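Local coordinates for D-glyceraldehyde dehydrogenase (NADP(+)) (Thermoplasma acidophilum, PDB 5IZD), which oxidises D-glyceraldehyde to (R)-glycerate with NADP(+) as electron acceptor, in the non-phosphorylated Entner-Doudoroff pathway, at residues A156-P161 with L220-G225; I208-V213 with G230-Q235; M241-L246 with I464-K469. All coordinates share one frame; numbering follows the deposited sequence.

Contact 1 of 3, residues A156-P161 with L220-G225; sequences ARKLAP and LITMTG. With NAP (NADP nicotinamide-adenine-dinucleotide phosphate), chain I.
K158 reaches from the helix to the strand and sets its ammonium group between two threonine hydroxyls, donating a hydrogen bond to each. K158 NZ lies 3.0 Å from T224 OG1 and 3.3 Å from T222 OG1. The chain runs out nearly straight and turns only at its last torsion (chi4 -68°), which drops NZ between the two hydroxyls. Lysine suits the place because its ammonium has three N-H bonds, two for the threonines and one that can serve the salt bridge to E458, which probably balances the charge; T222 OG1 is also hydrogen-bonded to Y467 OH. A water adds an indirect link, accepting from R157 NH1 at 2.6 Å, in the guanidinium plane, and from T224 OG1 at 2.9 Å. T224 OG1 therefore accepts from lysine and donates to water.

The setting is the Rossmann-like coenzyme domain of aldehyde dehydrogenases: helix 153-164 covers one face of the parallel strand 220-224, and its segment 156-161 runs nearly antiparallel to that strand (157°). T222 and T224, two residues apart, point to the helix, whereas M223 points to the other side.

Apolar contact is slight: the methylenes of K158 slide past T222, with K158 CD 3.8 Å from T222 CG2.

At the coenzyme, M223 CE stands 3.7 Å from the phosphate oxygen O2A of NADP; G225 CA approaches it to 3.4 Å, and a side chain there would collide.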
loop_
_atom_site.group_PDB
_atom_site.type_symbol
_atom_site.label_atom_id
_atom_site.label_comp_id
_atom_site.label_asym_id
_atom_site.label_seq_id
_atom_site.Cartn_x
_atom_site.Cartn_y
_atom_site.Cartn_z
ATOM N N ALA A 156 -13.828 0.287 -23.081
ATOM C CA ALA A 156 -13.046 1.218 -22.261
ATOM C C ALA A 156 -12.474 0.552 -20.967
ATOM O O ALA A 156 -11.334 0.756 -20.637
ATOM C CB ALA A 156 -13.881 2.438 -21.868
ATOM N N ARG A 157 -13.293 -0.213 -20.261
ATOM C CA ARG A 157 -12.885 -0.845 -18.996
ATOM C C ARG A 157 -11.674 -1.771 -19.120
ATOM O O ARG A 157 -10.893 -1.831 -18.214
ATOM C CB ARG A 157 -14.042 -1.640 -18.407
ATOM C CG ARG A 157 -13.632 -2.579 -17.273
ATOM C CD ARG A 157 -14.854 -3.241 -16.697
ATOM N NE ARG A 157 -15.623 -2.296 -15.934
ATOM C CZ ARG A 157 -16.851 -2.533 -15.478
ATOM N NH1 ARG A 157 -17.466 -3.695 -15.709
ATOM N NH2 ARG A 157 -17.462 -1.584 -14.782
ATOM N N LYS A 158 -11.571 -2.494 -20.218
ATOM C CA LYS A 158 -10.515 -3.430 -20.511
ATOM C C LYS A 158 -9.303 -2.826 -21.243
ATOM O O LYS A 158 -8.156 -3.102 -20.851
ATOM C CB LYS A 158 -11.116 -4.593 -21.310
ATOM C CG LYS A 158 -12.142 -5.313 -20.442
ATOM C CD LYS A 158 -12.672 -6.576 -21.053
ATOM C CE LYS A 158 -13.903 -7.069 -20.322
ATOM N NZ LYS A 158 -13.566 -7.536 -18.964
ATOM N N LEU A 159 -9.527 -1.984 -22.255
ATOM C CA LEU A 159 -8.409 -1.405 -23.030
ATOM C C LEU A 159 -7.614 -0.381 -22.226
ATOM O O LEU A 159 -6.404 -0.405 -22.265
ATOM C CB LEU A 159 -8.844 -0.723 -24.349
ATOM C CG LEU A 159 -9.508 -1.510 -25.469
ATOM C CD1 LEU A 159 -9.813 -0.564 -26.590
ATOM C CD2 LEU A 159 -8.669 -2.625 -26.005
ATOM N N ALA A 160 -8.270 0.520 -21.514
ATOM C CA ALA A 160 -7.493 1.563 -20.793
ATOM C C ALA A 160 -6.463 1.007 -19.818
ATOM O O ALA A 160 -5.280 1.357 -19.943
ATOM C CB ALA A 160 -8.370 2.609 -20.141
ATOM N N PRO A 161 -6.875 0.087 -18.910
ATOM C CA PRO A 161 -5.852 -0.365 -17.955
ATOM C C PRO A 161 -4.830 -1.294 -18.597
ATOM O O PRO A 161 -3.668 -1.315 -18.172
ATOM C CB PRO A 161 -6.645 -1.143 -16.895
ATOM C CG PRO A 161 -7.951 -1.496 -17.554
ATOM C CD PRO A 161 -8.215 -0.389 -18.519
ATOM N N LEU A 220 -2.787 -13.211 -20.919
ATOM C CA LEU A 220 -3.852 -12.745 -20.033
ATOM C C LEU A 220 -5.156 -12.617 -20.862
ATOM O O LEU A 220 -5.144 -12.231 -22.060
ATOM C CB LEU A 220 -3.468 -11.434 -19.353
ATOM C CG LEU A 220 -4.428 -10.830 -18.307
ATOM C CD1 LEU A 220 -3.686 -9.884 -17.402
ATOM C CD2 LEU A 220 -5.535 -10.027 -19.054
ATOM N N ILE A 221 -6.232 -13.094 -20.263
ATOM C CA ILE A 221 -7.586 -12.990 -20.809
ATOM C C ILE A 221 -8.445 -12.193 -19.835
ATOM O O ILE A 221 -8.591 -12.557 -18.639
ATOM C CB ILE A 221 -8.193 -14.371 -21.096
ATOM C CG1 ILE A 221 -7.378 -15.056 -22.213
ATOM C CG2 ILE A 221 -9.618 -14.239 -21.659
ATOM C CD1 ILE A 221 -7.464 -16.552 -22.225
ATOM N N THR A 222 -8.985 -11.096 -20.342
ATOM C CA THR A 222 -9.931 -10.270 -19.647
ATOM C C THR A 222 -11.293 -10.351 -20.359
ATOM O O THR A 222 -11.380 -10.079 -21.566
ATOM C CB THR A 222 -9.425 -8.828 -19.454
ATOM O OG1 THR A 222 -10.379 -8.111 -18.662
ATOM C CG2 THR A 222 -9.171 -8.066 -20.740
ATOM N N MET A 223 -12.327 -10.792 -19.645
ATOM C CA MET A 223 -13.602 -11.191 -20.288
ATOM C C MET A 223 -14.765 -10.876 -19.386
ATOM O O MET A 223 -14.658 -11.005 -18.146
ATOM C CB MET A 223 -13.622 -12.685 -20.646
ATOM C CG MET A 223 -14.955 -13.225 -21.102
ATOM S SD MET A 223 -16.019 -13.861 -19.796
ATOM C CE MET A 223 -17.366 -14.660 -20.680
ATOM N N THR A 224 -15.876 -10.488 -20.000
ATOM C CA THR A 224 -17.111 -10.300 -19.269
ATOM C C THR A 224 -18.209 -10.930 -20.120
ATOM O O THR A 224 -18.155 -10.807 -21.326
ATOM C CB THR A 224 -17.351 -8.812 -18.955
ATOM O OG1 THR A 224 -16.330 -8.320 -18.078
ATOM C CG2 THR A 224 -18.720 -8.559 -18.320
ATOM N N GLY A 225 -19.133 -11.639 -19.491
ATOM C CA GLY A 225 -20.253 -12.317 -20.155
ATOM C C GLY A 225 -20.917 -13.394 -19.331
ATOM O O GLY A 225 -20.970 -13.299 -18.070
HETATM P PA NAP I . -21.175 -14.525 -23.914
HETATM O O1A NAP I . -21.437 -15.704 -24.799
HETATM O O2A NAP I . -20.602 -14.781 -22.536
HETATM O O5B NAP I . -20.220 -13.481 -24.730
HETATM C C5B NAP I . -19.176 -12.678 -24.136
HETATM C C4B NAP I . -17.963 -12.585 -25.082
HETATM O O4B NAP I . -17.310 -13.865 -25.169
HETATM C C3B NAP I . -18.358 -12.237 -26.531
HETATM O O3B NAP I . -17.297 -11.457 -27.143
HETATM C C2B NAP I . -18.464 -13.589 -27.182
HETATM O O2B NAP I . -18.428 -13.551 -28.605
HETATM C C1B NAP I . -17.287 -14.295 -26.564
HETATM N N9A NAP I . -17.309 -15.763 -26.649
HETATM C C8A NAP I . -18.371 -16.591 -26.844
HETATM N N7A NAP I . -18.013 -17.856 -26.883
HETATM C C5A NAP I . -16.632 -17.827 -26.665
HETATM C C6A NAP I . -15.670 -18.835 -26.581
HETATM N N6A NAP I . -15.964 -20.136 -26.693
HETATM N N1A NAP I . -14.387 -18.479 -26.361
HETATM C C2A NAP I . -14.079 -17.172 -26.271
HETATM N N3A NAP I . -14.934 -16.144 -26.355
HETATM C C4A NAP I . -16.208 -16.556 -26.542
HETATM O O3 NAP I . -22.545 -13.735 -23.765
HETATM P PN NAP I . -23.999 -14.031 -24.390
HETATM O O1N NAP I . -23.952 -13.905 -25.902
HETATM O O2N NAP I . -25.012 -13.108 -23.759
HETATM O O5D NAP I . -24.299 -15.500 -23.999
HETATM P P2B NAP I . -19.838 -13.805 -29.442
HETATM O O1X NAP I . -19.449 -13.786 -30.929
HETATM O O2X NAP I . -20.743 -12.702 -29.156
HETATM O O3X NAP I . -20.408 -15.134 -29.080
HETATM O O HOH W 1 -16.918 -6.176 -16.251
#

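Contact 2 of 3, residues I208-V213 with G230-Q235; sequences IGDYIV and GQRIMQ. With NAP (NADP nicotinamide-adenine-dinucleotide phosphate), chain I.
R232 and D210 meet because the arginine chain leaves its helix with CG opposite the backbone N (chi1 -172°) and stays extended as far as NE, while D210 has its CG beside its own backbone N (chi1 -76°), a turn that carries the carboxylate toward the arginine. The two side chains cross at about a right angle, with carboxylate and guanidinium planes 36° apart. This tilt keeps the salt bridge from being a flat, two-pronged pair. R232 NE gives weak, bent bonds to both oxygens, 2.9 Å to D210 OD1 and 3.1 Å to D210 OD2, and R232 NH2 approaches D210 OD2 so closely that the exact length is doubtful.

Between the two helices lies the adenine of NADP, the slot between successive helices that aldehyde dehydrogenases use for this base in their Rossmann-like domain. Its amino group N6A donates an almost straight bond to D210 OD1 (3.3 Å), and it also sits at the edge of the R232 guanidinium, in its plane. Replacing D210 by an alanine would probably leave R232 without its anionic mate and free to turn, and the adenine amino group without this acceptor.

Deeper in, branched aliphatic residues suit an apolar wall beside the adenine. V213 CG1 packs 4.2 Å from I233 CG1, and both side chains also rest on L145 and I221 of the sheet. V213 CG1 lies 3.9 Å from C2A of NADP. G209 comes up obliquely to the N1A edge of the base, with G209 C 3.1 Å from N1A of NADP, where a CB would clash.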
loop_
_atom_site.group_PDB
_atom_site.type_symbol
_atom_site.label_atom_id
_atom_site.label_comp_id
_atom_site.label_asym_id
_atom_site.label_seq_id
_atom_site.Cartn_x
_atom_site.Cartn_y
_atom_site.Cartn_z
ATOM N N ILE A 208 -14.216 -18.741 -33.350
ATOM C CA ILE A 208 -12.810 -18.417 -33.109
ATOM C C ILE A 208 -12.444 -18.194 -31.626
ATOM O O ILE A 208 -11.277 -18.024 -31.295
ATOM C CB ILE A 208 -12.421 -17.191 -33.921
ATOM C CG1 ILE A 208 -13.237 -15.973 -33.491
ATOM C CG2 ILE A 208 -12.647 -17.464 -35.408
ATOM C CD1 ILE A 208 -12.734 -14.684 -34.098
ATOM N N GLY A 209 -13.437 -18.217 -30.742
ATOM C CA GLY A 209 -13.254 -17.931 -29.336
ATOM C C GLY A 209 -12.322 -18.894 -28.649
ATOM O O GLY A 209 -11.347 -18.465 -27.975
ATOM N N ASP A 210 -12.575 -20.188 -28.831
ATOM C CA ASP A 210 -11.654 -21.212 -28.284
ATOM C C ASP A 210 -10.261 -21.012 -28.796
ATOM O O ASP A 210 -9.305 -21.039 -28.027
ATOM C CB ASP A 210 -12.079 -22.634 -28.613
ATOM C CG ASP A 210 -13.256 -23.115 -27.758
ATOM O OD1 ASP A 210 -13.664 -22.480 -26.749
ATOM O OD2 ASP A 210 -13.778 -24.158 -28.097
ATOM N N TYR A 211 -10.153 -20.726 -30.079
ATOM C CA TYR A 211 -8.847 -20.628 -30.728
ATOM C C TYR A 211 -8.018 -19.469 -30.179
ATOM O O TYR A 211 -6.810 -19.631 -29.906
ATOM C CB TYR A 211 -9.042 -20.538 -32.249
ATOM C CG TYR A 211 -7.753 -20.537 -32.977
ATOM C CD1 TYR A 211 -7.062 -21.748 -33.232
ATOM C CD2 TYR A 211 -7.170 -19.335 -33.398
ATOM C CE1 TYR A 211 -5.826 -21.752 -33.891
ATOM C CE2 TYR A 211 -5.926 -19.329 -34.069
ATOM C CZ TYR A 211 -5.254 -20.536 -34.311
ATOM O OH TYR A 211 -4.026 -20.506 -34.953
ATOM N N ILE A 212 -8.672 -18.322 -29.999
ATOM C CA ILE A 212 -8.024 -17.126 -29.439
ATOM C C ILE A 212 -7.554 -17.405 -28.007
ATOM O O ILE A 212 -6.420 -17.109 -27.635
ATOM C CB ILE A 212 -8.951 -15.876 -29.399
ATOM C CG1 ILE A 212 -9.511 -15.490 -30.763
ATOM C CG2 ILE A 212 -8.173 -14.636 -29.001
ATOM C CD1 ILE A 212 -10.743 -14.580 -30.696
ATOM N N VAL A 213 -8.431 -17.984 -27.203
ATOM C CA VAL A 213 -8.110 -18.144 -25.789
ATOM C C VAL A 213 -7.022 -19.171 -25.515
ATOM O O VAL A 213 -6.228 -18.949 -24.626
ATOM C CB VAL A 213 -9.315 -18.419 -24.892
ATOM C CG1 VAL A 213 -10.393 -17.344 -25.080
ATOM C CG2 VAL A 213 -9.892 -19.781 -25.126
ATOM N N GLY A 230 -17.479 -18.208 -19.529
ATOM C CA GLY A 230 -16.424 -18.144 -18.538
ATOM C C GLY A 230 -15.833 -19.470 -18.162
ATOM O O GLY A 230 -14.584 -19.600 -18.028
ATOM N N GLN A 231 -16.707 -20.446 -17.909
ATOM C CA GLN A 231 -16.262 -21.803 -17.557
ATOM C C GLN A 231 -15.472 -22.419 -18.715
ATOM O O GLN A 231 -14.431 -23.023 -18.517
ATOM C CB GLN A 231 -17.412 -22.700 -17.179
ATOM C CG GLN A 231 -18.177 -22.265 -15.947
ATOM C CD GLN A 231 -19.375 -23.123 -15.688
ATOM O OE1 GLN A 231 -20.375 -23.048 -16.393
ATOM N NE2 GLN A 231 -19.277 -23.966 -14.704
ATOM N N ARG A 232 -15.938 -22.191 -19.932
ATOM C CA ARG A 232 -15.241 -22.677 -21.115
ATOM C C ARG A 232 -13.868 -22.016 -21.306
ATOM O O ARG A 232 -12.891 -22.705 -21.592
ATOM C CB ARG A 232 -16.112 -22.505 -22.356
ATOM C CG ARG A 232 -15.546 -23.145 -23.599
ATOM C CD ARG A 232 -16.587 -23.363 -24.686
ATOM N NE ARG A 232 -15.997 -24.020 -25.877
ATOM C CZ ARG A 232 -15.877 -25.352 -26.072
ATOM N NH1 ARG A 232 -16.279 -26.243 -25.163
ATOM N NH2 ARG A 232 -15.351 -25.834 -27.199
ATOM N N ILE A 233 -13.799 -20.704 -21.127
ATOM C CA ILE A 233 -12.538 -20.005 -21.251
ATOM C C ILE A 233 -11.519 -20.536 -20.222
ATOM O O ILE A 233 -10.357 -20.770 -20.547
ATOM C CB ILE A 233 -12.726 -18.484 -21.077
ATOM C CG1 ILE A 233 -13.419 -17.930 -22.292
ATOM C CG2 ILE A 233 -11.384 -17.776 -20.801
ATOM C CD1 ILE A 233 -14.055 -16.585 -22.081
ATOM N N MET A 234 -11.968 -20.722 -18.994
ATOM C CA MET A 234 -11.111 -21.261 -17.980
ATOM C C MET A 234 -10.602 -22.639 -18.341
ATOM O O MET A 234 -9.424 -22.934 -18.121
ATOM C CB MET A 234 -11.839 -21.273 -16.607
ATOM C CG MET A 234 -10.962 -21.524 -15.427
ATOM S SD MET A 234 -11.850 -21.175 -13.874
ATOM C CE MET A 234 -10.743 -21.990 -12.743
ATOM N N GLN A 235 -11.461 -23.504 -18.861
ATOM C CA GLN A 235 -11.005 -24.835 -19.305
ATOM C C GLN A 235 -9.951 -24.761 -20.432
ATOM O O GLN A 235 -8.919 -25.431 -20.351
ATOM C CB GLN A 235 -12.176 -25.664 -19.797
ATOM C CG GLN A 235 -13.139 -26.093 -18.701
ATOM C CD GLN A 235 -14.501 -26.418 -19.297
ATOM O OE1 GLN A 235 -14.644 -26.476 -20.505
ATOM N NE2 GLN A 235 -15.511 -26.594 -18.441
HETATM P PA NAP I . -21.175 -14.525 -23.914
HETATM O O1A NAP I . -21.437 -15.704 -24.799
HETATM O O2A NAP I . -20.602 -14.781 -22.536
HETATM O O5B NAP I . -20.220 -13.481 -24.730
HETATM C C5B NAP I . -19.176 -12.678 -24.136
HETATM C C4B NAP I . -17.963 -12.585 -25.082
HETATM O O4B NAP I . -17.310 -13.865 -25.169
HETATM C C3B NAP I . -18.358 -12.237 -26.531
HETATM O O3B NAP I . -17.297 -11.457 -27.143
HETATM C C2B NAP I . -18.464 -13.589 -27.182
HETATM O O2B NAP I . -18.428 -13.551 -28.605
HETATM C C1B NAP I . -17.287 -14.295 -26.564
HETATM N N9A NAP I . -17.309 -15.763 -26.649
HETATM C C8A NAP I . -18.371 -16.591 -26.844
HETATM N N7A NAP I . -18.013 -17.856 -26.883
HETATM C C5A NAP I . -16.632 -17.827 -26.665
HETATM C C6A NAP I . -15.670 -18.835 -26.581
HETATM N N6A NAP I . -15.964 -20.136 -26.693
HETATM N N1A NAP I . -14.387 -18.479 -26.361
HETATM C C2A NAP I . -14.079 -17.172 -26.271
HETATM N N3A NAP I . -14.934 -16.144 -26.355
HETATM C C4A NAP I . -16.208 -16.556 -26.542
HETATM O O3 NAP I . -22.545 -13.735 -23.765
HETATM P PN NAP I . -23.999 -14.031 -24.390
HETATM O O1N NAP I . -23.952 -13.905 -25.902
HETATM O O2N NAP I . -25.012 -13.108 -23.759
HETATM O O5D NAP I . -24.299 -15.500 -23.999
HETATM P P2B NAP I . -19.838 -13.805 -29.442
HETATM O O1X NAP I . -19.449 -13.786 -30.929
HETATM O O2X NAP I . -20.743 -12.702 -29.156
HETATM O O3X NAP I . -20.408 -15.134 -29.080
#

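Contact 3 of 3, residues M241-L246 with I464-K469; sequences MAKLIL and ISEYLK
I245 stands over the ring of Y467 and at the same time against the stem of E466. Its terminal methyl CD1 hangs 3.8 Å from the ring centroid and only 19° off the ring normal, a CH-pi contact displaced toward the hydroxyl end, where I245 CD1 comes 3.6 Å from Y467 CZ. The side chains of I245 and Y467 cross at about a right angle, with the methyl end of I245 over the ring face. The bond from CA to CB of Y467 points away from the strand, yet the length of the ring brings its far end back to I245; the hydroxyl continues to T222 OG1. I245 CD1 also touches E466 CB at 3.6 Å, and a slim, branched isoleucine fits this double role.

These contacts join strand 243-247, beside strand 220-224 in the sheet of the coenzyme domain, to the type I turn from S465 to L468, which leads from helix 460-465 into strand 468-476. The latter pairs antiparallel with the long strand 130-145, which runs between the coenzyme domain and the arm used in oligomerisation in this family.

K243 crosses E466 at about a right angle and grips it at two levels. Bends at chi2 (56°) and chi4 fold the lysine chain so that K243 NZ forms a salt bridge to E466 OE1, 2.8 Å away, met on the anti side and somewhat out of the carboxylate plane. K243 NZ also donates to the backbone E466 O at 3.0 Å, in the carbonyl plane and on a lone pair, tying down the turn itself. Lysine's flexible chain and three N-H bonds make both possible. The second oxygen, E466 OE2, is bonded to the hydroxyl of Y446.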
loop_
_atom_site.group_PDB
_atom_site.type_symbol
_atom_site.label_atom_id
_atom_site.label_comp_id
_atom_site.label_asym_id
_atom_site.label_seq_id
_atom_site.Cartn_x
_atom_site.Cartn_y
_atom_site.Cartn_z
ATOM N N MET A 241 -1.968 -21.407 -19.290
ATOM C CA MET A 241 -1.978 -20.805 -17.963
ATOM C C MET A 241 -2.138 -19.291 -17.997
ATOM O O MET A 241 -1.619 -18.594 -17.130
ATOM C CB MET A 241 -0.713 -21.213 -17.154
ATOM C CG MET A 241 -0.792 -22.630 -16.666
ATOM S SD MET A 241 -1.899 -22.737 -15.240
ATOM C CE MET A 241 -2.439 -24.423 -15.481
ATOM N N ALA A 242 -2.916 -18.788 -18.950
ATOM C CA ALA A 242 -3.183 -17.371 -18.962
ATOM C C ALA A 242 -3.773 -16.924 -17.614
ATOM O O ALA A 242 -4.510 -17.673 -16.972
ATOM C CB ALA A 242 -4.089 -16.978 -20.123
ATOM N N LYS A 243 -3.374 -15.735 -17.169
ATOM C CA LYS A 243 -4.034 -15.022 -16.134
ATOM C C LYS A 243 -5.452 -14.672 -16.598
ATOM O O LYS A 243 -5.664 -14.171 -17.746
ATOM C CB LYS A 243 -3.210 -13.773 -15.792
ATOM C CG LYS A 243 -3.879 -12.651 -14.990
ATOM C CD LYS A 243 -4.428 -13.105 -13.712
ATOM C CE LYS A 243 -5.114 -11.947 -12.994
ATOM N NZ LYS A 243 -4.165 -10.963 -12.466
ATOM N N LEU A 244 -6.429 -14.997 -15.744
ATOM C CA LEU A 244 -7.851 -14.773 -16.056
ATOM C C LEU A 244 -8.459 -13.625 -15.246
ATOM O O LEU A 244 -8.264 -13.522 -13.983
ATOM C CB LEU A 244 -8.617 -16.052 -15.816
ATOM C CG LEU A 244 -8.204 -17.217 -16.736
ATOM C CD1 LEU A 244 -9.179 -18.377 -16.602
ATOM C CD2 LEU A 244 -8.085 -16.866 -18.204
ATOM N N ILE A 245 -9.139 -12.715 -15.956
ATOM C CA ILE A 245 -9.992 -11.703 -15.329
ATOM C C ILE A 245 -11.340 -11.920 -15.981
ATOM O O ILE A 245 -11.466 -11.666 -17.215
ATOM C CB ILE A 245 -9.534 -10.266 -15.575
ATOM C CG1 ILE A 245 -8.083 -9.999 -15.104
ATOM C CG2 ILE A 245 -10.530 -9.290 -14.921
ATOM C CD1 ILE A 245 -7.490 -8.681 -15.630
ATOM N N LEU A 246 -12.276 -12.504 -15.233
ATOM C CA LEU A 246 -13.575 -12.951 -15.747
ATOM C C LEU A 246 -14.645 -12.404 -14.833
ATOM O O LEU A 246 -14.590 -12.624 -13.586
ATOM C CB LEU A 246 -13.746 -14.470 -15.717
ATOM C CG LEU A 246 -12.679 -15.323 -16.387
ATOM C CD1 LEU A 246 -12.971 -16.806 -16.163
ATOM C CD2 LEU A 246 -12.572 -14.976 -17.847
ATOM N N ILE A 464 -6.591 -2.440 -11.857
ATOM C CA ILE A 464 -5.553 -2.117 -12.786
ATOM C C ILE A 464 -4.318 -2.990 -12.485
ATOM O O ILE A 464 -3.700 -3.476 -13.398
ATOM C CB ILE A 464 -5.280 -0.605 -12.866
ATOM C CG1 ILE A 464 -4.269 -0.291 -13.963
ATOM C CG2 ILE A 464 -4.864 -0.041 -11.520
ATOM C CD1 ILE A 464 -4.183 1.147 -14.379
ATOM N N SER A 465 -4.017 -3.229 -11.204
ATOM C CA SER A 465 -2.878 -4.102 -10.813
ATOM C C SER A 465 -3.025 -5.562 -11.311
ATOM O O SER A 465 -2.037 -6.237 -11.470
ATOM C CB SER A 465 -2.591 -4.008 -9.292
ATOM O OG SER A 465 -2.244 -2.670 -9.024
ATOM N N GLU A 466 -4.246 -5.979 -11.723
ATOM C CA GLU A 466 -4.444 -7.306 -12.298
ATOM C C GLU A 466 -3.739 -7.443 -13.629
ATOM O O GLU A 466 -3.482 -8.573 -14.065
ATOM C CB GLU A 466 -5.936 -7.683 -12.483
ATOM C CG GLU A 466 -6.766 -7.752 -11.191
ATOM C CD GLU A 466 -6.428 -8.893 -10.204
ATOM O OE1 GLU A 466 -5.444 -9.664 -10.386
ATOM O OE2 GLU A 466 -7.188 -9.011 -9.204
ATOM N N TYR A 467 -3.424 -6.327 -14.272
ATOM C CA TYR A 467 -2.723 -6.358 -15.568
ATOM C C TYR A 467 -1.183 -6.250 -15.485
ATOM O O TYR A 467 -0.474 -6.196 -16.512
ATOM C CB TYR A 467 -3.266 -5.232 -16.444
ATOM C CG TYR A 467 -4.727 -5.412 -16.823
ATOM C CD1 TYR A 467 -5.081 -6.138 -17.957
ATOM C CD2 TYR A 467 -5.772 -4.854 -16.050
ATOM C CE1 TYR A 467 -6.423 -6.277 -18.347
ATOM C CE2 TYR A 467 -7.116 -5.013 -16.423
ATOM C CZ TYR A 467 -7.434 -5.705 -17.577
ATOM O OH TYR A 467 -8.752 -5.892 -17.933
ATOM N N LEU A 468 -0.679 -6.206 -14.255
ATOM C CA LEU A 468 0.758 -6.202 -13.982
ATOM C C LEU A 468 1.143 -7.493 -13.267
ATOM O O LEU A 468 0.441 -7.977 -12.365
ATOM C CB LEU A 468 1.102 -4.994 -13.118
ATOM C CG LEU A 468 0.925 -3.645 -13.785
ATOM C CD1 LEU A 468 0.911 -2.530 -12.737
ATOM C CD2 LEU A 468 2.067 -3.403 -14.748
ATOM N N LYS A 469 2.289 -8.038 -13.680
ATOM C CA LYS A 469 2.917 -9.162 -13.007
ATOM C C LYS A 469 4.069 -8.714 -12.114
ATOM O O LYS A 469 4.939 -7.984 -12.577
ATOM C CB LYS A 469 3.456 -10.130 -14.048
ATOM C CG LYS A 469 4.012 -11.406 -13.448
ATOM C CD LYS A 469 2.863 -12.320 -13.061
ATOM C CE LYS A 469 3.371 -13.541 -12.334
ATOM N NZ LYS A 469 2.156 -14.366 -12.097
#

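All three contacts gather round the sheet of the coenzyme-binding domain. Contact 1 lies about 15 Å from contact 2 and 10 Å from contact 3, centre to centre, while contacts 2 and 3 are about 16 Å apart. Segment 156-161 opens the series. Strand 220-224 of contact 1 follows helix 205-214 and precedes helix 227-236, so contacts 1 and 2 interleave along the chain; strand 243-247 comes next, and segment 464-469 of contact 3 follows more than 200 residues later. The strands of contacts 1 and 3 are sheet neighbours. Contacts 1 and 2 both touch NADP, whereas contacts 2 and 3 both reach the second subunit, placing coenzyme site and dimer interface on one framework.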